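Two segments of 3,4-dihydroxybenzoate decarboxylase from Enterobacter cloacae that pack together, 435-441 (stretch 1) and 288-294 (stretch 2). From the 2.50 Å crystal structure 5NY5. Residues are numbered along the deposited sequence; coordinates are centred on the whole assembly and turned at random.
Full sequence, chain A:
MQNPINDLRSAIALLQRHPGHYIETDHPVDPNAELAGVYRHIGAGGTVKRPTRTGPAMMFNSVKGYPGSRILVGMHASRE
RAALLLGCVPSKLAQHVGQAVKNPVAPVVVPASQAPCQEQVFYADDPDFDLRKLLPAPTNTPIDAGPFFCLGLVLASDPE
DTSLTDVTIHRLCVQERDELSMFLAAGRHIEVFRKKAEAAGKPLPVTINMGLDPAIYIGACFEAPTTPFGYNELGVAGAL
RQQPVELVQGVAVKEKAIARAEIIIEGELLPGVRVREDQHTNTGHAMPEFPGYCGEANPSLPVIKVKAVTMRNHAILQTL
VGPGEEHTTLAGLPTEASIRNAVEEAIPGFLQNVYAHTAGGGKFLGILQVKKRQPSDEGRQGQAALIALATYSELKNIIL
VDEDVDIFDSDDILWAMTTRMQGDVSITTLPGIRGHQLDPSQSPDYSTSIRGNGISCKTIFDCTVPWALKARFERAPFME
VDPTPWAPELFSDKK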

# COMPACT_ATOMS: atom_id res chain seq x y z
N GLY A 435 14.21 4.14 17.13
CA GLY A 435 14.90 5.35 16.72
C GLY A 435 15.48 6.11 17.90
O GLY A 435 16.67 5.98 18.20
N HIS A 436 14.65 6.91 18.56
CA HIS A 436 15.12 7.71 19.68
C HIS A 436 13.92 8.17 20.50
O HIS A 436 12.88 8.51 19.94
CB HIS A 436 15.92 8.92 19.19
CG HIS A 436 16.81 9.52 20.23
ND1 HIS A 436 16.32 10.10 21.38
CD2 HIS A 436 18.16 9.63 20.30
CE1 HIS A 436 17.33 10.53 22.12
NE2 HIS A 436 18.46 10.26 21.48
N GLN A 437 14.09 8.16 21.82
CA GLN A 437 12.99 8.50 22.73
C GLN A 437 12.60 9.97 22.66
O GLN A 437 11.46 10.30 22.99
CB GLN A 437 13.38 8.15 24.16
CG GLN A 437 13.57 6.67 24.41
CD GLN A 437 12.30 6.00 24.90
OE1 GLN A 437 11.35 6.67 25.31
NE2 GLN A 437 12.27 4.68 24.86
N LEU A 438 13.50 10.85 22.24
CA LEU A 438 13.23 12.28 22.29
C LEU A 438 12.49 12.80 21.06
O LEU A 438 12.13 13.98 21.03
CB LEU A 438 14.54 13.06 22.47
CG LEU A 438 15.10 12.95 23.89
CD1 LEU A 438 16.39 13.72 24.03
CD2 LEU A 438 14.07 13.44 24.90
N ASP A 439 12.26 11.96 20.06
CA ASP A 439 11.33 12.31 18.99
C ASP A 439 9.91 12.13 19.52
O ASP A 439 9.52 10.99 19.82
CB ASP A 439 11.56 11.45 17.76
CG ASP A 439 10.67 11.83 16.58
OD1 ASP A 439 9.67 12.56 16.76
OD2 ASP A 439 10.96 11.39 15.45
N PRO A 440 9.11 13.19 19.64
CA PRO A 440 7.77 13.04 20.22
C PRO A 440 6.81 12.27 19.33
O PRO A 440 5.82 11.73 19.84
CB PRO A 440 7.31 14.48 20.43
CG PRO A 440 8.53 15.33 20.27
CD PRO A 440 9.41 14.59 19.32
N SER A 441 7.06 12.22 18.02
CA SER A 441 6.21 11.45 17.13
C SER A 441 6.48 9.95 17.18
O SER A 441 5.72 9.18 16.59
CB SER A 441 6.37 11.95 15.69
OG SER A 441 7.64 11.60 15.17
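Stretch 2, residues 288-294: PEFPGYC

Two loop segments of one chain, at least 146 residues apart in sequence wherever they touch, pack mainly through side chains, with no hydrogen bond between them; together they bury 294 Å². Stretch 1 makes a type I beta turn from His-436 to Asp-439, and stretch 2 makes another from Glu-289 to Gly-292, closed by Gly-292 N to Glu-289 O at 3.1 Å. A second backbone bond, Glu-289 N to Tyr-293 O at 2.8 Å, also ties the latter loop together. Gly-292 has phi/psi of 119/4, where a CB would jam against the carbonyl O of Pro-291. Contacts run in broadly the same order along both segments, from His-436 against Phe-290, through Leu-438 against Glu-289, Phe-290 and Pro-291, to Pro-440 against Tyr-293. The edge of the Phe-290 ring (chi1 p) meets the face of His-436, with planes at 81°, centroids 5.3 Å apart and Phe-290 CZ 3.9 Å from His-436 NE2. The other ring nitrogen, His-436 ND1, accepts a hydrogen bond from Leu-438 N at 3.0 Å, joining the imidazole to its own turn. Leu-438, the residue of stretch 1 most covered by the partner, places CD1 4.0 Å from Phe-290 CE2 and 3.6 Å from Glu-289 OE2, while its CB lies 3.8 Å from Pro-291 CG. That same proline CG is 3.6 Å from Leu-438 O, so backbone as well as side chain borders the ring. Asp-439 points away and serves its own segment: its OD1 accepts from Ser-441 N at 2.9 Å and from Ser-441 OG at 2.8 Å. Pro-440 turns back toward stretch 2 and lies over one face of Tyr-293, its CG 3.6 Å from Tyr-293 CE2. This is a CH-pi contact, with Pro-440 CG 3.8 Å from the Tyr-293 ring centroid and 21° off the ring normal.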

# COMPACT_ATOMS: atom_id res chain seq x y z
N PRO A 288 15.80 22.06 27.39
CA PRO A 288 15.59 21.92 25.95
C PRO A 288 16.53 20.87 25.38
O PRO A 288 17.73 20.89 25.62
CB PRO A 288 15.90 23.32 25.40
CG PRO A 288 15.66 24.23 26.55
CD PRO A 288 16.04 23.46 27.78
N GLU A 289 15.96 19.94 24.62
CA GLU A 289 16.73 18.87 24.00
C GLU A 289 17.05 19.22 22.55
O GLU A 289 16.53 20.18 21.98
CB GLU A 289 15.96 17.55 24.08
CG GLU A 289 15.57 17.13 25.49
CD GLU A 289 16.76 16.75 26.35
OE1 GLU A 289 16.60 16.70 27.58
OE2 GLU A 289 17.85 16.50 25.79
N PHE A 290 17.93 18.41 21.96
CA PHE A 290 18.35 18.69 20.59
C PHE A 290 17.23 18.61 19.55
O PHE A 290 17.32 19.36 18.56
CB PHE A 290 19.52 17.76 20.21
CG PHE A 290 19.13 16.33 19.99
CD1 PHE A 290 18.76 15.88 18.73
CD2 PHE A 290 19.15 15.42 21.04
CE1 PHE A 290 18.40 14.56 18.53
CE2 PHE A 290 18.79 14.10 20.83
CZ PHE A 290 18.42 13.67 19.58
N PRO A 291 16.19 17.78 19.68
CA PRO A 291 15.11 17.83 18.67
C PRO A 291 14.35 19.15 18.66
O PRO A 291 13.71 19.45 17.65
CB PRO A 291 14.20 16.66 19.07
CG PRO A 291 15.06 15.76 19.85
CD PRO A 291 15.96 16.67 20.62
N GLY A 292 14.40 19.93 19.74
CA GLY A 292 13.73 21.22 19.78
C GLY A 292 12.67 21.34 20.85
O GLY A 292 12.01 22.39 20.91
N TYR A 293 12.46 20.34 21.68
CA TYR A 293 11.44 20.35 22.71
C TYR A 293 12.09 20.27 24.08
O TYR A 293 13.24 19.85 24.21
CB TYR A 293 10.45 19.20 22.52
CG TYR A 293 9.95 19.06 21.10
CD1 TYR A 293 8.79 19.70 20.68
CD2 TYR A 293 10.63 18.28 20.18
CE1 TYR A 293 8.33 19.58 19.39
CE2 TYR A 293 10.18 18.16 18.88
CZ TYR A 293 9.03 18.81 18.49
OH TYR A 293 8.58 18.68 17.20
N CYS A 294 11.35 20.69 25.10
CA CYS A 294 11.85 20.59 26.46
C CYS A 294 11.74 19.15 26.95
O CYS A 294 10.66 18.56 26.89
CB CYS A 294 11.09 21.53 27.39
SG CYS A 294 9.60 22.26 26.67